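Local coordinates for SIR4-interacting protein SIF2 (Saccharomyces cerevisiae, PDB 1R5M) that antagonizes telomeric silencing and belongs, as a WD40-repeat beta-propeller protein, to the Set3C corepressor complex, at residues 94-99 with 133-138. Numbering follows the deposited sequence.
Sequences LRHPFA and RLWNKT. With SO4 (sulfate ion), chain B.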
loop_
_atom_site.group_PDB
_atom_site.type_symbol
_atom_site.label_atom_id
_atom_site.label_comp_id
_atom_site.label_asym_id
_atom_site.label_seq_id
_atom_site.Cartn_x
_atom_site.Cartn_y
_atom_site.Cartn_z
ATOM N N LEU A 94 -2.670 6.075 -19.586
ATOM C CA LEU A 94 -2.258 4.675 -19.572
ATOM C C LEU A 94 -3.551 3.875 -19.689
ATOM O O LEU A 94 -4.143 3.472 -18.686
ATOM C CB LEU A 94 -1.542 4.357 -18.257
ATOM C CG LEU A 94 -0.494 5.376 -17.787
ATOM C CD1 LEU A 94 0.131 4.874 -16.496
ATOM C CD2 LEU A 94 0.580 5.590 -18.856
ATOM N N ARG A 95 -3.982 3.645 -20.923
ATOM C CA ARG A 95 -5.238 2.951 -21.167
ATOM C C ARG A 95 -5.136 1.449 -21.406
ATOM O O ARG A 95 -4.181 0.965 -22.015
ATOM C CB ARG A 95 -5.946 3.620 -22.352
ATOM C CG ARG A 95 -7.443 3.363 -22.435
ATOM C CD ARG A 95 -8.072 4.214 -23.538
ATOM N NE ARG A 95 -7.857 5.648 -23.336
ATOM C CZ ARG A 95 -8.612 6.426 -22.563
ATOM N NH1 ARG A 95 -9.646 5.920 -21.907
ATOM N NH2 ARG A 95 -8.333 7.718 -22.449
ATOM N N HIS A 96 -6.127 0.721 -20.895
ATOM C CA HIS A 96 -6.215 -0.727 -21.073
ATOM C C HIS A 96 -7.433 -0.979 -21.956
ATOM O O HIS A 96 -8.498 -0.412 -21.727
ATOM C CB HIS A 96 -6.448 -1.440 -19.736
ATOM C CG HIS A 96 -5.251 -1.480 -18.839
ATOM N ND1 HIS A 96 -4.596 -2.651 -18.527
ATOM C CD2 HIS A 96 -4.626 -0.502 -18.140
ATOM C CE1 HIS A 96 -3.622 -2.395 -17.670
ATOM N NE2 HIS A 96 -3.621 -1.099 -17.418
ATOM N N PRO A 97 -7.294 -1.817 -22.987
ATOM C CA PRO A 97 -8.459 -2.075 -23.837
ATOM C C PRO A 97 -9.459 -2.938 -23.071
ATOM O O PRO A 97 -9.090 -3.609 -22.109
ATOM C CB PRO A 97 -7.852 -2.816 -25.026
ATOM C CG PRO A 97 -6.727 -3.583 -24.388
ATOM C CD PRO A 97 -6.110 -2.550 -23.465
ATOM N N PHE A 98 -10.727 -2.903 -23.464
ATOM C CA PHE A 98 -11.703 -3.751 -22.804
ATOM C C PHE A 98 -11.521 -5.124 -23.435
ATOM O O PHE A 98 -11.175 -5.222 -24.613
ATOM C CB PHE A 98 -13.126 -3.238 -23.023
ATOM C CG PHE A 98 -13.452 -2.016 -22.212
ATOM C CD1 PHE A 98 -13.113 -0.749 -22.668
ATOM C CD2 PHE A 98 -14.077 -2.138 -20.977
ATOM C CE1 PHE A 98 -13.391 0.384 -21.904
ATOM C CE2 PHE A 98 -14.359 -1.012 -20.205
ATOM C CZ PHE A 98 -14.014 0.249 -20.672
ATOM N N ALA A 99 -11.739 -6.174 -22.653
ATOM C CA ALA A 99 -11.564 -7.538 -23.137
ATOM C C ALA A 99 -12.478 -7.876 -24.301
ATOM O O ALA A 99 -13.586 -7.348 -24.417
ATOM C CB ALA A 99 -11.790 -8.523 -22.000
ATOM N N ARG A 133 -0.170 -3.891 -17.369
ATOM C CA ARG A 133 0.577 -3.198 -18.413
ATOM C C ARG A 133 1.736 -2.477 -17.744
ATOM O O ARG A 133 1.607 -1.978 -16.617
ATOM C CB ARG A 133 -0.310 -2.219 -19.191
ATOM C CG ARG A 133 -1.218 -2.951 -20.165
ATOM C CD ARG A 133 -2.133 -2.064 -21.001
ATOM N NE ARG A 133 -2.908 -2.956 -21.859
ATOM C CZ ARG A 133 -2.761 -3.065 -23.175
ATOM N NH1 ARG A 133 -1.886 -2.312 -23.831
ATOM N NH2 ARG A 133 -3.434 -4.002 -23.826
ATOM N N LEU A 134 2.874 -2.464 -18.433
ATOM C CA LEU A 134 4.097 -1.842 -17.944
ATOM C C LEU A 134 4.371 -0.599 -18.771
ATOM O O LEU A 134 4.355 -0.653 -20.003
ATOM C CB LEU A 134 5.261 -2.826 -18.085
ATOM C CG LEU A 134 6.649 -2.315 -17.707
ATOM C CD1 LEU A 134 6.711 -2.056 -16.204
ATOM C CD2 LEU A 134 7.690 -3.339 -18.113
ATOM N N TRP A 135 4.637 0.512 -18.092
ATOM C CA TRP A 135 4.876 1.786 -18.766
ATOM C C TRP A 135 6.114 2.512 -18.254
ATOM O O TRP A 135 6.557 2.287 -17.129
ATOM C CB TRP A 135 3.684 2.729 -18.559
ATOM C CG TRP A 135 2.326 2.082 -18.595
ATOM C CD1 TRP A 135 1.733 1.348 -17.602
ATOM C CD2 TRP A 135 1.383 2.140 -19.669
ATOM N NE1 TRP A 135 0.477 0.950 -17.995
ATOM C CE2 TRP A 135 0.236 1.421 -19.260
ATOM C CE3 TRP A 135 1.394 2.731 -20.939
ATOM C CZ2 TRP A 135 -0.890 1.278 -20.076
ATOM C CZ3 TRP A 135 0.274 2.588 -21.753
ATOM C CH2 TRP A 135 -0.852 1.867 -21.316
ATOM N N ASN A 136 6.659 3.397 -19.084
ATOM C CA ASN A 136 7.796 4.208 -18.673
ATOM C C ASN A 136 7.187 5.440 -17.998
ATOM O O ASN A 136 6.019 5.756 -18.224
ATOM C CB ASN A 136 8.637 4.627 -19.883
ATOM C CG ASN A 136 9.730 5.618 -19.514
ATOM O OD1 ASN A 136 9.598 6.829 -19.739
ATOM N ND2 ASN A 136 10.810 5.113 -18.932
ATOM N N LYS A 137 7.968 6.133 -17.175
ATOM C CA LYS A 137 7.467 7.309 -16.463
ATOM C C LYS A 137 6.965 8.439 -17.357
ATOM O O LYS A 137 6.262 9.337 -16.885
ATOM C CB LYS A 137 8.537 7.849 -15.509
ATOM C CG LYS A 137 9.802 8.348 -16.192
ATOM C CD LYS A 137 10.752 8.970 -15.181
ATOM C CE LYS A 137 12.067 9.373 -15.835
ATOM N NZ LYS A 137 11.861 10.367 -16.924
ATOM N N THR A 138 7.324 8.406 -18.639
ATOM C CA THR A 138 6.868 9.430 -19.575
ATOM C C THR A 138 5.583 8.982 -20.273
ATOM O O THR A 138 4.987 9.741 -21.039
ATOM C CB THR A 138 7.940 9.752 -20.649
ATOM O OG1 THR A 138 8.189 8.590 -21.451
ATOM C CG2 THR A 138 9.234 10.198 -19.990
HETATM S S SO4 B . -11.337 8.990 -20.387
HETATM O O1 SO4 B . -11.622 7.548 -20.505
HETATM O O2 SO4 B . -12.555 9.759 -20.707
HETATM O O3 SO4 B . -10.903 9.296 -19.011
HETATM O O4 SO4 B . -10.263 9.368 -21.325
#
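L94 faces W135, and H96 faces R133, across two backbones that run in opposite directions with CA atoms 7.7 Å apart in each pair, too far for strand pairing, so side chains make the join. CB of L94 sits over one face of the W135 indole, 3.7 Å from the centroid of its six-membered ring, while CD2 of L94 covers CE3 at 3.6 Å. In the plane of the same ring, O of R95 meets CH2 of W135 at 3.5 Å. R133, extended from CG to NE, runs counter to H96 and lays its CD over the imidazole face, 3.7 Å from the ring centroid; the guanidinium then stands 76° from that ring, its NH2 3.1 Å from CD of P97. E131 OE1 forms a salt bridge with R133 NE and a hydrogen bond with H96 ND1, and T125 OG1 hydrogen-bonds both H96 NE2 and W135 NE1, which would limit the turning of both rings. An alanine at W135 would probably open a gap beneath L94 and leave T125 without its indole partner. The R95 guanidinium donates from NH1 and NH2 to two oxygens of a sulfate, probably from the crystallisation liquor. The contact packs the outermost strand 86-95 of one propeller blade on strand 132-136 of the next, which runs between its sheet partners 122-127 and 141-145.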